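Local coordinates for uncharacterized esterase YxiM (Bacillus subtilis, PDB 2O14), which is of unknown function in detail but probably hydrolyses ester bonds, as a GDSL-family lipolytic enzyme that also carries a galactose-binding domain-like region, at residues 15-20 with 149-154; 79-84 with 131-136; 86-91 with 153-158; 91-96 with 121-126. One frame throughout, in Å; residues are numbered along the deposited sequence.

Contact 1: residues 15-20 with 149-154; sequences VYQFDF and ALKIKK. With MN (manganese (II) ion), chain B.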
loop_
_atom_site.group_PDB
_atom_site.type_symbol
_atom_site.label_atom_id
_atom_site.label_comp_id
_atom_site.label_asym_id
_atom_site.label_seq_id
_atom_site.Cartn_x
_atom_site.Cartn_y
_atom_site.Cartn_z
ATOM N N VAL A 15 6.947 19.278 -15.180
ATOM C CA VAL A 15 5.695 18.610 -14.829
ATOM C C VAL A 15 4.858 18.282 -16.069
ATOM O O VAL A 15 4.622 19.141 -16.926
ATOM C CB VAL A 15 4.845 19.473 -13.855
ATOM C CG1 VAL A 15 4.496 20.807 -14.501
ATOM C CG2 VAL A 15 3.581 18.723 -13.459
ATOM N N TYR A 16 4.428 17.026 -16.158
ATOM C CA TYR A 16 3.612 16.542 -17.270
ATOM C C TYR A 16 2.215 16.278 -16.713
ATOM O O TYR A 16 2.067 15.560 -15.725
ATOM C CB TYR A 16 4.189 15.238 -17.828
ATOM C CG TYR A 16 5.634 15.323 -18.262
ATOM C CD1 TYR A 16 6.650 15.561 -17.339
ATOM C CD2 TYR A 16 5.988 15.162 -19.597
ATOM C CE1 TYR A 16 7.989 15.637 -17.738
ATOM C CE2 TYR A 16 7.319 15.233 -20.006
ATOM C CZ TYR A 16 8.312 15.472 -19.075
ATOM O OH TYR A 16 9.622 15.562 -19.485
ATOM N N GLN A 17 1.194 16.851 -17.339
ATOM C CA GLN A 17 -0.171 16.666 -16.862
ATOM C C GLN A 17 -1.090 16.143 -17.952
ATOM O O GLN A 17 -1.199 16.727 -19.032
ATOM C CB GLN A 17 -0.699 17.980 -16.288
ATOM C CG GLN A 17 0.103 18.438 -15.085
ATOM C CD GLN A 17 -0.388 19.735 -14.487
ATOM O OE1 GLN A 17 0.169 20.213 -13.501
ATOM N NE2 GLN A 17 -1.431 20.313 -15.074
ATOM N N PHE A 18 -1.754 15.031 -17.651
ATOM C CA PHE A 18 -2.643 14.383 -18.603
ATOM C C PHE A 18 -4.066 14.272 -18.084
ATOM O O PHE A 18 -4.294 13.821 -16.966
ATOM C CB PHE A 18 -2.099 12.986 -18.930
ATOM C CG PHE A 18 -0.712 13.001 -19.514
ATOM C CD1 PHE A 18 -0.497 13.407 -20.829
ATOM C CD2 PHE A 18 0.389 12.642 -18.737
ATOM C CE1 PHE A 18 0.798 13.453 -21.363
ATOM C CE2 PHE A 18 1.688 12.687 -19.260
ATOM C CZ PHE A 18 1.892 13.091 -20.572
ATOM N N ASP A 19 -5.017 14.706 -18.903
ATOM C CA ASP A 19 -6.437 14.639 -18.566
ATOM C C ASP A 19 -7.032 13.571 -19.480
ATOM O O ASP A 19 -7.289 13.818 -20.654
ATOM C CB ASP A 19 -7.113 15.999 -18.808
ATOM C CG ASP A 19 -8.634 15.921 -18.757
ATOM O OD1 ASP A 19 -9.158 14.991 -18.118
ATOM O OD2 ASP A 19 -9.312 16.795 -19.346
ATOM N N PHE A 20 -7.233 12.380 -18.931
ATOM C CA PHE A 20 -7.762 11.249 -19.687
ATOM C C PHE A 20 -9.267 11.290 -19.916
ATOM O O PHE A 20 -10.036 11.628 -19.019
ATOM C CB PHE A 20 -7.382 9.955 -18.971
ATOM C CG PHE A 20 -5.898 9.713 -18.917
ATOM C CD1 PHE A 20 -5.235 9.117 -19.993
ATOM C CD2 PHE A 20 -5.156 10.103 -17.803
ATOM C CE1 PHE A 20 -3.852 8.915 -19.960
ATOM C CE2 PHE A 20 -3.771 9.904 -17.756
ATOM C CZ PHE A 20 -3.119 9.308 -18.839
ATOM N N ALA A 149 -6.821 11.202 -14.517
ATOM C CA ALA A 149 -5.713 12.122 -14.729
ATOM C C ALA A 149 -4.400 11.661 -14.132
ATOM O O ALA A 149 -4.369 10.791 -13.270
ATOM C CB ALA A 149 -6.068 13.495 -14.162
ATOM N N LEU A 150 -3.316 12.263 -14.604
ATOM C CA LEU A 150 -1.988 11.969 -14.096
ATOM C C LEU A 150 -1.191 13.258 -14.027
ATOM O O LEU A 150 -1.295 14.110 -14.913
ATOM C CB LEU A 150 -1.233 11.004 -15.009
ATOM C CG LEU A 150 -1.555 9.515 -15.020
ATOM C CD1 LEU A 150 -0.566 8.804 -15.952
ATOM C CD2 LEU A 150 -1.451 8.952 -13.609
ATOM N N LYS A 151 -0.419 13.404 -12.957
ATOM C CA LYS A 151 0.462 14.545 -12.780
ATOM C C LYS A 151 1.812 13.907 -12.495
ATOM O O LYS A 151 1.986 13.226 -11.481
ATOM C CB LYS A 151 0.038 15.416 -11.596
ATOM C CG LYS A 151 -1.050 16.426 -11.918
ATOM C CD LYS A 151 -1.221 17.402 -10.762
ATOM C CE LYS A 151 -2.181 18.525 -11.114
ATOM N NZ LYS A 151 -2.258 19.533 -10.012
ATOM N N ILE A 152 2.758 14.114 -13.403
ATOM C CA ILE A 152 4.088 13.544 -13.270
ATOM C C ILE A 152 5.121 14.658 -13.105
ATOM O O ILE A 152 5.287 15.502 -13.986
ATOM C CB ILE A 152 4.401 12.686 -14.507
ATOM C CG1 ILE A 152 3.319 11.605 -14.646
ATOM C CG2 ILE A 152 5.787 12.070 -14.394
ATOM C CD1 ILE A 152 3.312 10.898 -15.982
ATOM N N LYS A 153 5.809 14.659 -11.967
ATOM C CA LYS A 153 6.804 15.682 -11.681
ATOM C C LYS A 153 8.166 15.074 -11.362
ATOM O O LYS A 153 8.270 14.132 -10.575
ATOM C CB LYS A 153 6.329 16.535 -10.501
ATOM C CG LYS A 153 7.099 17.831 -10.336
ATOM C CD LYS A 153 6.632 18.632 -9.130
ATOM C CE LYS A 153 7.070 17.985 -7.828
ATOM N NZ LYS A 153 6.814 18.883 -6.664
ATOM N N LYS A 154 9.213 15.621 -11.970
ATOM C CA LYS A 154 10.561 15.120 -11.747
ATOM C C LYS A 154 11.109 15.623 -10.412
ATOM O O LYS A 154 11.081 16.817 -10.132
ATOM C CB LYS A 154 11.480 15.549 -12.894
ATOM C CG LYS A 154 12.843 14.873 -12.872
ATOM C CD LYS A 154 13.641 15.132 -14.144
ATOM C CE LYS A 154 14.949 14.353 -14.108
ATOM N NZ LYS A 154 15.769 14.495 -15.346
HETATM MN MN MN B . -11.132 15.379 -19.449
HETATM O O HOH W 1 -9.759 14.448 -21.105
HETATM O O HOH W 2 -12.293 16.598 -18.096
#
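The carbonyl oxygen of Ile152 is gripped from strand 15-20 by the Tyr16 amide, with Tyr16 N to Ile152 O at 2.8 Å, and by a CA-H...O contact from Val15, whose CA lies 3.2 Å from Ile152 O. The Tyr16 ring turns its edge to the same oxygen. This belongs to an antiparallel pairing in the beta-sandwich of the galactose-binding domain-like region. Two reciprocal pairs of backbone bonds, at Tyr16 with Ile152 and at Phe18 with Leu150, hold the strands together.

One face of the pair is hydrophobic. Phe18 and Phe20 suit it because flat rings can be wedged edge-on against branched aliphatic chains: Phe20 CE2 reaches Leu150 CG at 3.5 Å, and Phe18 CE2 touches Ile152 CD1 at 4.1 Å. Phe80, from the other sheet of the sandwich, meets both rings edge-to-face, and the face is buried there.

The other face is more polar. Gln17 and Lys151 run side by side in the same direction, both chains extended beyond CG, and bring Gln17 OE1 to 3.8 Å from Lys151 CE. Long flexible chains with polar ends fit this more open side.

Further along this face, Asp19 is paired with Ala149, whose methyl lies against Phe18 O, while the carboxylate is turned to the metal. Asp19 CG lies anti to the backbone N (chi1 168°), and both carboxylate oxygens bind manganese. The Ser24 carbonyl oxygen, the Asp65 carboxylate and two waters are further ligands, while Glu26 N also donates to Asp19 OD2. The two metal bonds are nearly equal, 2.4 Å from Asp19 OD1 and 2.3 Å from Asp19 OD2.

Contact 2: residues 79-84 with 131-136; sequences TFNVDL and QLNLLV
Gln131, Leu132 and Thr79 bury the most surface where strands 80-83 and 131-138 run antiparallel in the five-stranded sheet of the beta-sandwich. Gln131 reaches over the polar face. Its CG lies anti to the backbone N (chi1 -173°), and Gln131 NE2 donates to Asp83 OD1 at 2.8 Å. The oxygen is met on its syn side, with amide and carboxylate planes only 13° apart. Tyr38 OH takes the other oxygen of Asp83, so the carboxylate is held through both oxygens.

Leu132 serves the opposite, hydrophobic face. Leu132 CB packs 3.6 Å from Val82 CG1 and 4.0 Å from Leu84 CD1, each pair lying side by side; branched aliphatic groups suit a face turned toward Ile152 of the other sheet.

Thr79 closes the far end with both branches. Thr79 CG2, the methyl, meets Leu135 CD2 at 3.8 Å, while Thr79 OG1 donates to Asn81 OD1 at 2.7 Å, in the amide plane. Amides suit this row because they offer both N-H groups and an acceptor oxygen: Asn133 ND2 supplies Gln131 OE1 as well as Asn81 OD1. The second of these bonds, 2.9 Å from Asn133 ND2 to Asn81 OD1, arrives from above the Asn81 amide plane.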
loop_
_atom_site.group_PDB
_atom_site.type_symbol
_atom_site.label_atom_id
_atom_site.label_comp_id
_atom_site.label_asym_id
_atom_site.label_seq_id
_atom_site.Cartn_x
_atom_site.Cartn_y
_atom_site.Cartn_z
ATOM N N THR A 79 -0.762 -0.521 -21.453
ATOM C CA THR A 79 -0.381 0.622 -20.625
ATOM C C THR A 79 -0.446 1.969 -21.328
ATOM O O THR A 79 -0.607 2.058 -22.543
ATOM C CB THR A 79 1.069 0.488 -20.126
ATOM O OG1 THR A 79 1.939 0.299 -21.255
ATOM C CG2 THR A 79 1.207 -0.683 -19.156
ATOM N N PHE A 80 -0.335 3.018 -20.525
ATOM C CA PHE A 80 -0.264 4.375 -21.031
ATOM C C PHE A 80 1.237 4.610 -20.919
ATOM O O PHE A 80 1.803 4.424 -19.840
ATOM C CB PHE A 80 -0.988 5.353 -20.107
ATOM C CG PHE A 80 -0.625 6.794 -20.349
ATOM C CD1 PHE A 80 -1.025 7.440 -21.517
ATOM C CD2 PHE A 80 0.132 7.498 -19.418
ATOM C CE1 PHE A 80 -0.675 8.767 -21.752
ATOM C CE2 PHE A 80 0.489 8.825 -19.642
ATOM C CZ PHE A 80 0.084 9.460 -20.812
ATOM N N ASN A 81 1.885 4.993 -22.011
ATOM C CA ASN A 81 3.324 5.234 -21.971
ATOM C C ASN A 81 3.622 6.713 -22.094
ATOM O O ASN A 81 2.884 7.455 -22.744
ATOM C CB ASN A 81 4.044 4.524 -23.119
ATOM C CG ASN A 81 3.623 3.087 -23.275
ATOM O OD1 ASN A 81 3.237 2.432 -22.309
ATOM N ND2 ASN A 81 3.712 2.578 -24.499
ATOM N N VAL A 82 4.713 7.130 -21.462
ATOM C CA VAL A 82 5.153 8.508 -21.530
ATOM C C VAL A 82 6.676 8.530 -21.448
ATOM O O VAL A 82 7.269 8.062 -20.475
ATOM C CB VAL A 82 4.540 9.378 -20.393
ATOM C CG1 VAL A 82 4.769 8.724 -19.041
ATOM C CG2 VAL A 82 5.155 10.774 -20.422
ATOM N N ASP A 83 7.308 9.041 -22.499
ATOM C CA ASP A 83 8.760 9.128 -22.532
ATOM C C ASP A 83 9.192 10.224 -21.567
ATOM O O ASP A 83 8.617 11.315 -21.562
ATOM C CB ASP A 83 9.241 9.444 -23.950
ATOM C CG ASP A 83 8.849 8.373 -24.944
ATOM O OD1 ASP A 83 8.991 7.182 -24.610
ATOM O OD2 ASP A 83 8.408 8.717 -26.060
ATOM N N LEU A 84 10.199 9.927 -20.752
ATOM C CA LEU A 84 10.702 10.878 -19.762
ATOM C C LEU A 84 12.206 10.752 -19.558
ATOM O O LEU A 84 12.752 9.647 -19.575
ATOM C CB LEU A 84 10.039 10.627 -18.403
ATOM C CG LEU A 84 8.515 10.617 -18.270
ATOM C CD1 LEU A 84 8.131 10.086 -16.890
ATOM C CD2 LEU A 84 7.972 12.017 -18.482
ATOM N N GLN A 131 11.273 5.718 -20.168
ATOM C CA GLN A 131 9.836 5.675 -20.432
ATOM C C GLN A 131 9.047 5.066 -19.275
ATOM O O GLN A 131 9.463 4.066 -18.685
ATOM C CB GLN A 131 9.567 4.870 -21.710
ATOM C CG GLN A 131 8.126 4.894 -22.180
ATOM C CD GLN A 131 7.910 4.041 -23.419
ATOM O OE1 GLN A 131 7.899 2.816 -23.346
ATOM N NE2 GLN A 131 7.747 4.691 -24.565
ATOM N N LEU A 132 7.906 5.676 -18.958
ATOM C CA LEU A 132 7.039 5.200 -17.878
ATOM C C LEU A 132 5.840 4.477 -18.490
ATOM O O LEU A 132 5.199 5.001 -19.402
ATOM C CB LEU A 132 6.549 6.386 -17.039
ATOM C CG LEU A 132 5.501 6.092 -15.959
ATOM C CD1 LEU A 132 6.107 5.230 -14.859
ATOM C CD2 LEU A 132 4.987 7.400 -15.382
ATOM N N ASN A 133 5.542 3.277 -17.995
ATOM C CA ASN A 133 4.414 2.496 -18.504
ATOM C C ASN A 133 3.514 2.157 -17.326
ATOM O O ASN A 133 3.874 1.358 -16.454
ATOM C CB ASN A 133 4.917 1.228 -19.197
ATOM C CG ASN A 133 6.111 1.504 -20.104
ATOM O OD1 ASN A 133 7.247 1.569 -19.641
ATOM N ND2 ASN A 133 5.853 1.696 -21.393
ATOM N N LEU A 134 2.336 2.768 -17.322
ATOM C CA LEU A 134 1.386 2.617 -16.228
ATOM C C LEU A 134 -0.012 2.166 -16.646
ATOM O O LEU A 134 -0.437 2.377 -17.782
ATOM C CB LEU A 134 1.311 3.964 -15.487
ATOM C CG LEU A 134 0.337 4.237 -14.339
ATOM C CD1 LEU A 134 0.791 5.481 -13.584
ATOM C CD2 LEU A 134 -1.077 4.424 -14.884
ATOM N N LEU A 135 -0.715 1.517 -15.723
ATOM C CA LEU A 135 -2.087 1.087 -15.970
ATOM C C LEU A 135 -2.791 0.981 -14.628
ATOM O O LEU A 135 -2.144 0.948 -13.576
ATOM C CB LEU A 135 -2.150 -0.273 -16.684
ATOM C CG LEU A 135 -1.853 -1.569 -15.911
ATOM C CD1 LEU A 135 -2.623 -2.719 -16.545
ATOM C CD2 LEU A 135 -0.354 -1.864 -15.899
ATOM N N VAL A 136 -4.117 0.965 -14.668
ATOM C CA VAL A 136 -4.918 0.812 -13.463
ATOM C C VAL A 136 -5.287 -0.651 -13.597
ATOM O O VAL A 136 -5.641 -1.100 -14.687
ATOM C CB VAL A 136 -6.169 1.709 -13.500
ATOM C CG1 VAL A 136 -7.007 1.505 -12.239
ATOM C CG2 VAL A 136 -5.738 3.164 -13.613
#

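Contact 3: residues 86-91 with 153-158; sequences NGLYEV and KKLSDQ
Lys154 lies across the ring of Tyr89, and its carbons pass along Tyr89 from ring to hydroxyl before the tip reaches other groups. CG sits anti to the backbone N (chi1 -170°), and the chain is extended from there on. Lys154 CB touches the ring at Tyr89 CE2, 3.5 Å away. CG rides over the ring face toward its rim, a CH-pi contact with Lys154 CG 4.1 Å from the Tyr89 ring centroid. Lys154 CD comes to 3.6 Å from Tyr89 OH, a hydroxyl that is itself hydrogen-bonded to Pro85 O, and CE passes Asn86 O. At the tip, NZ forms a salt bridge with Asp157, Lys154 NZ to Asp157 OD1 being 2.9 Å, and a weak hydrogen bond to Asn86 O. Lysine suits the place: its methylenes cover an aromatic face while its ammonium reaches polar groups beyond the ring.

Gly87 sits at the start of its strand with a positive phi (151°), readily adopted by glycine, and Gly87 CA approaches Ser156 O at 3.3 Å. Ser156 OG accepts from Gln158 N at 2.9 Å, an ST turn where the other strand finishes.

Between these ends the register slips by one. Leu88 O takes Leu155 N at 2.8 Å and, weakly, Ser156 N, and Leu155 CD1 packs against Leu88 CD2 and Glu90 CB. Two residues facing one across an antiparallel pair make a classic beta bulge, here within a sheet of the galactose-binding domain-like sandwich.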
loop_
_atom_site.group_PDB
_atom_site.type_symbol
_atom_site.label_atom_id
_atom_site.label_comp_id
_atom_site.label_asym_id
_atom_site.label_seq_id
_atom_site.Cartn_x
_atom_site.Cartn_y
_atom_site.Cartn_z
ATOM N N ASN A 86 15.560 10.144 -17.808
ATOM C CA ASN A 86 15.769 9.311 -16.631
ATOM C C ASN A 86 15.871 10.145 -15.352
ATOM O O ASN A 86 16.301 11.298 -15.382
ATOM C CB ASN A 86 17.027 8.458 -16.808
ATOM C CG ASN A 86 16.821 7.316 -17.785
ATOM O OD1 ASN A 86 17.781 6.782 -18.346
ATOM N ND2 ASN A 86 15.566 6.926 -17.986
ATOM N N GLY A 87 15.468 9.545 -14.236
ATOM C CA GLY A 87 15.511 10.222 -12.950
ATOM C C GLY A 87 14.430 9.682 -12.030
ATOM O O GLY A 87 13.805 8.668 -12.342
ATOM N N LEU A 88 14.214 10.343 -10.896
ATOM C CA LEU A 88 13.180 9.927 -9.954
ATOM C C LEU A 88 11.974 10.834 -10.172
ATOM O O LEU A 88 12.116 12.059 -10.226
ATOM C CB LEU A 88 13.673 10.068 -8.514
ATOM C CG LEU A 88 12.679 9.568 -7.459
ATOM C CD1 LEU A 88 12.627 8.042 -7.506
ATOM C CD2 LEU A 88 13.102 10.043 -6.071
ATOM N N TYR A 89 10.791 10.243 -10.300
ATOM C CA TYR A 89 9.582 11.025 -10.535
ATOM C C TYR A 89 8.494 10.851 -9.484
ATOM O O TYR A 89 8.411 9.824 -8.812
ATOM C CB TYR A 89 8.976 10.684 -11.902
ATOM C CG TYR A 89 9.746 11.224 -13.080
ATOM C CD1 TYR A 89 10.891 10.586 -13.545
ATOM C CD2 TYR A 89 9.341 12.394 -13.717
ATOM C CE1 TYR A 89 11.613 11.101 -14.621
ATOM C CE2 TYR A 89 10.055 12.919 -14.790
ATOM C CZ TYR A 89 11.189 12.268 -15.237
ATOM O OH TYR A 89 11.898 12.779 -16.303
ATOM N N GLU A 90 7.666 11.879 -9.349
ATOM C CA GLU A 90 6.548 11.840 -8.429
ATOM C C GLU A 90 5.339 11.687 -9.331
ATOM O O GLU A 90 5.174 12.453 -10.278
ATOM C CB GLU A 90 6.427 13.145 -7.644
ATOM C CG GLU A 90 5.195 13.188 -6.737
ATOM C CD GLU A 90 5.011 14.532 -6.051
ATOM O OE1 GLU A 90 4.541 15.490 -6.710
ATOM O OE2 GLU A 90 5.341 14.627 -4.850
ATOM N N VAL A 91 4.506 10.693 -9.051
ATOM C CA VAL A 91 3.319 10.468 -9.855
ATOM C C VAL A 91 2.048 10.591 -9.022
ATOM O O VAL A 91 1.834 9.831 -8.075
ATOM C CB VAL A 91 3.342 9.071 -10.507
ATOM C CG1 VAL A 91 2.093 8.879 -11.366
ATOM C CG2 VAL A 91 4.587 8.913 -11.348
ATOM N N LYS A 153 5.809 14.659 -11.967
ATOM C CA LYS A 153 6.804 15.682 -11.681
ATOM C C LYS A 153 8.166 15.074 -11.362
ATOM O O LYS A 153 8.270 14.132 -10.575
ATOM C CB LYS A 153 6.329 16.535 -10.501
ATOM C CG LYS A 153 7.099 17.831 -10.336
ATOM C CD LYS A 153 6.632 18.632 -9.130
ATOM C CE LYS A 153 7.070 17.985 -7.828
ATOM N NZ LYS A 153 6.814 18.883 -6.664
ATOM N N LYS A 154 9.213 15.621 -11.970
ATOM C CA LYS A 154 10.561 15.120 -11.747
ATOM C C LYS A 154 11.109 15.623 -10.412
ATOM O O LYS A 154 11.081 16.817 -10.132
ATOM C CB LYS A 154 11.480 15.549 -12.894
ATOM C CG LYS A 154 12.843 14.873 -12.872
ATOM C CD LYS A 154 13.641 15.132 -14.144
ATOM C CE LYS A 154 14.949 14.353 -14.108
ATOM N NZ LYS A 154 15.769 14.495 -15.346
ATOM N N LEU A 155 11.611 14.703 -9.592
ATOM C CA LEU A 155 12.152 15.047 -8.281
ATOM C C LEU A 155 13.673 15.129 -8.253
ATOM O O LEU A 155 14.244 15.928 -7.512
ATOM C CB LEU A 155 11.699 14.019 -7.240
ATOM C CG LEU A 155 10.191 13.903 -6.991
ATOM C CD1 LEU A 155 9.910 12.689 -6.115
ATOM C CD2 LEU A 155 9.679 15.178 -6.331
ATOM N N SER A 156 14.332 14.302 -9.056
ATOM C CA SER A 156 15.791 14.288 -9.076
ATOM C C SER A 156 16.326 13.714 -10.376
ATOM O O SER A 156 15.638 12.937 -11.035
ATOM C CB SER A 156 16.306 13.449 -7.907
ATOM O OG SER A 156 17.679 13.139 -8.062
ATOM N N ASP A 157 17.548 14.099 -10.742
ATOM C CA ASP A 157 18.171 13.587 -11.960
ATOM C C ASP A 157 18.764 12.218 -11.674
ATOM O O ASP A 157 19.167 11.499 -12.592
ATOM C CB ASP A 157 19.286 14.516 -12.455
ATOM C CG ASP A 157 18.763 15.851 -12.950
ATOM O OD1 ASP A 157 17.680 15.876 -13.574
ATOM O OD2 ASP A 157 19.448 16.873 -12.725
ATOM N N GLN A 158 18.836 11.875 -10.393
ATOM C CA GLN A 158 19.364 10.584 -9.975
ATOM C C GLN A 158 18.209 9.596 -9.988
ATOM O O GLN A 158 17.268 9.720 -9.202
ATOM C CB GLN A 158 19.932 10.663 -8.559
ATOM C CG GLN A 158 21.140 11.558 -8.402
ATOM C CD GLN A 158 22.303 11.117 -9.257
ATOM O OE1 GLN A 158 22.575 9.920 -9.393
ATOM N NE2 GLN A 158 23.011 12.083 -9.835
#

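Contact 4: residues 91-96 with 121-126; sequences VKVTLG and DTFQIP
Val91 presses on the ring of Phe123 in the close-packed half of this antiparallel pair. Val91 CB stands over one face, displaced toward the rim, 3.9 Å from the Phe123 centroid in a CH-pi contact, and its CG1 touches CE2 and CZ. Val93 comes instead to the ring edge, Val93 CG2 lying 3.6 Å from Phe123 CE2. Phe123 CG sits between its own backbone N and carbonyl carbon (chi1 66°), and the ring lies alongside Val91, the two side chains pointing the same way. Ile125 extends the patch, Ile125 CG2 lying 4.0 Å from Val91 CG2. Beta-branched residues suit extended strands, and the valines offer a methine to the face and methyls to the rim of a ring that also touches Val111 of strand 108-115.

On the other face the contact is sparse. The Lys92 stem passes Thr122 OG1, with Lys92 CG 3.7 Å from it, and the lysine tip leads away; an exposed threonine and a long charged chain tolerate water there.

Asp121 lies at the margin of the packed side. Asp121 OD1 accepts from Thr122 N at 2.7 Å, and Tyr177 OH, in the GDSL-like region, bonds to its OD2. The chemistry implies a two-faced sheet: apolar packing within, polar groups toward solvent, and one carboxylate linking the sandwich to the hydrolase part.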
loop_
_atom_site.group_PDB
_atom_site.type_symbol
_atom_site.label_atom_id
_atom_site.label_comp_id
_atom_site.label_asym_id
_atom_site.label_seq_id
_atom_site.Cartn_x
_atom_site.Cartn_y
_atom_site.Cartn_z
ATOM N N VAL A 91 4.506 10.693 -9.051
ATOM C CA VAL A 91 3.319 10.468 -9.855
ATOM C C VAL A 91 2.048 10.591 -9.022
ATOM O O VAL A 91 1.834 9.831 -8.075
ATOM C CB VAL A 91 3.342 9.071 -10.507
ATOM C CG1 VAL A 91 2.093 8.879 -11.366
ATOM C CG2 VAL A 91 4.587 8.913 -11.348
ATOM N N LYS A 92 1.215 11.564 -9.363
ATOM C CA LYS A 92 -0.042 11.746 -8.660
ATOM C C LYS A 92 -1.090 11.092 -9.549
ATOM O O LYS A 92 -1.220 11.439 -10.721
ATOM C CB LYS A 92 -0.360 13.228 -8.481
ATOM C CG LYS A 92 -1.705 13.469 -7.817
ATOM C CD LYS A 92 -2.183 14.894 -8.043
ATOM C CE LYS A 92 -3.595 15.099 -7.522
ATOM N NZ LYS A 92 -4.079 16.478 -7.822
ATOM N N VAL A 93 -1.823 10.137 -8.989
ATOM C CA VAL A 93 -2.841 9.413 -9.741
ATOM C C VAL A 93 -4.250 9.829 -9.350
ATOM O O VAL A 93 -4.554 9.969 -8.168
ATOM C CB VAL A 93 -2.733 7.887 -9.507
ATOM C CG1 VAL A 93 -3.794 7.156 -10.325
ATOM C CG2 VAL A 93 -1.346 7.400 -9.862
ATOM N N THR A 94 -5.103 10.016 -10.353
ATOM C CA THR A 94 -6.499 10.376 -10.128
ATOM C C THR A 94 -7.330 9.419 -10.974
ATOM O O THR A 94 -7.320 9.500 -12.201
ATOM C CB THR A 94 -6.810 11.817 -10.584
ATOM O OG1 THR A 94 -5.908 12.732 -9.948
ATOM C CG2 THR A 94 -8.244 12.184 -10.211
ATOM N N LEU A 95 -8.048 8.514 -10.317
ATOM C CA LEU A 95 -8.864 7.529 -11.014
ATOM C C LEU A 95 -10.217 8.060 -11.472
ATOM O O LEU A 95 -10.603 9.184 -11.152
ATOM C CB LEU A 95 -9.099 6.309 -10.109
ATOM C CG LEU A 95 -7.892 5.605 -9.481
ATOM C CD1 LEU A 95 -8.357 4.372 -8.704
ATOM C CD2 LEU A 95 -6.907 5.210 -10.580
ATOM N N GLY A 96 -10.930 7.232 -12.229
ATOM C CA GLY A 96 -12.261 7.587 -12.694
ATOM C C GLY A 96 -13.225 6.944 -11.714
ATOM O O GLY A 96 -12.911 6.845 -10.526
ATOM N N ASP A 121 -3.918 9.446 -5.086
ATOM C CA ASP A 121 -2.789 9.058 -4.259
ATOM C C ASP A 121 -1.552 9.454 -5.033
ATOM O O ASP A 121 -1.633 9.755 -6.227
ATOM C CB ASP A 121 -2.757 7.553 -3.993
ATOM C CG ASP A 121 -2.027 7.214 -2.703
ATOM O OD1 ASP A 121 -1.188 8.028 -2.250
ATOM O OD2 ASP A 121 -2.292 6.134 -2.142
ATOM N N THR A 122 -0.411 9.446 -4.359
ATOM C CA THR A 122 0.841 9.827 -4.988
ATOM C C THR A 122 1.949 8.849 -4.622
ATOM O O THR A 122 1.995 8.344 -3.504
ATOM C CB THR A 122 1.260 11.239 -4.529
ATOM O OG1 THR A 122 0.239 12.175 -4.892
ATOM C CG2 THR A 122 2.567 11.651 -5.178
ATOM N N PHE A 123 2.840 8.577 -5.566
ATOM C CA PHE A 123 3.958 7.678 -5.293
ATOM C C PHE A 123 5.165 8.108 -6.110
ATOM O O PHE A 123 5.031 8.790 -7.123
ATOM C CB PHE A 123 3.577 6.231 -5.620
ATOM C CG PHE A 123 3.334 5.978 -7.080
ATOM C CD1 PHE A 123 4.361 5.534 -7.900
ATOM C CD2 PHE A 123 2.072 6.181 -7.633
ATOM C CE1 PHE A 123 4.137 5.289 -9.256
ATOM C CE2 PHE A 123 1.833 5.941 -8.987
ATOM C CZ PHE A 123 2.869 5.494 -9.798
ATOM N N GLN A 124 6.347 7.720 -5.657
ATOM C CA GLN A 124 7.572 8.065 -6.359
ATOM C C GLN A 124 8.070 6.836 -7.095
ATOM O O GLN A 124 7.870 5.712 -6.639
ATOM C CB GLN A 124 8.613 8.555 -5.363
ATOM C CG GLN A 124 8.164 9.791 -4.625
ATOM C CD GLN A 124 9.183 10.279 -3.619
ATOM O OE1 GLN A 124 9.000 11.330 -3.003
ATOM N NE2 GLN A 124 10.260 9.520 -3.441
ATOM N N ILE A 125 8.718 7.045 -8.234
ATOM C CA ILE A 125 9.205 5.923 -9.021
ATOM C C ILE A 125 10.402 6.312 -9.879
ATOM O O ILE A 125 10.413 7.373 -10.506
ATOM C CB ILE A 125 8.082 5.395 -9.952
ATOM C CG1 ILE A 125 8.545 4.146 -10.705
ATOM C CG2 ILE A 125 7.697 6.476 -10.957
ATOM C CD1 ILE A 125 7.464 3.546 -11.576
ATOM N N PRO A 126 11.442 5.468 -9.895
ATOM C CA PRO A 126 12.591 5.826 -10.729
ATOM C C PRO A 126 12.350 5.407 -12.176
ATOM O O PRO A 126 11.779 4.345 -12.438
ATOM C CB PRO A 126 13.744 5.059 -10.081
ATOM C CG PRO A 126 13.068 3.830 -9.534
ATOM C CD PRO A 126 11.790 4.390 -8.946
#

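Overall arrangement
Contacts 1, 3 and 4 lie in one sheet of the sandwich, contact 2 in the other. Strand 146-156 serves contacts 1 and 3, strand 87-95 contacts 3 and 4, and the centres of contacts 1, 3 and 4 lie 9 to 13 Å apart. Lys92 N lies 2.8 Å from Lys151 O, a probable hydrogen bond joining contacts 1 and 4. Contact 2, with centre 11 Å from that of contact 1, packs across the core: Phe20 CE1 is 3.5 Å from Phe80 CD1, and Leu132 CD1 meets Ile125 CD1 of contact 4 at 3.9 Å. Only contact 1 supplies a manganese ligand. Ser171, Asp339 and His342, the probable catalytic residues, lie away from all four contacts.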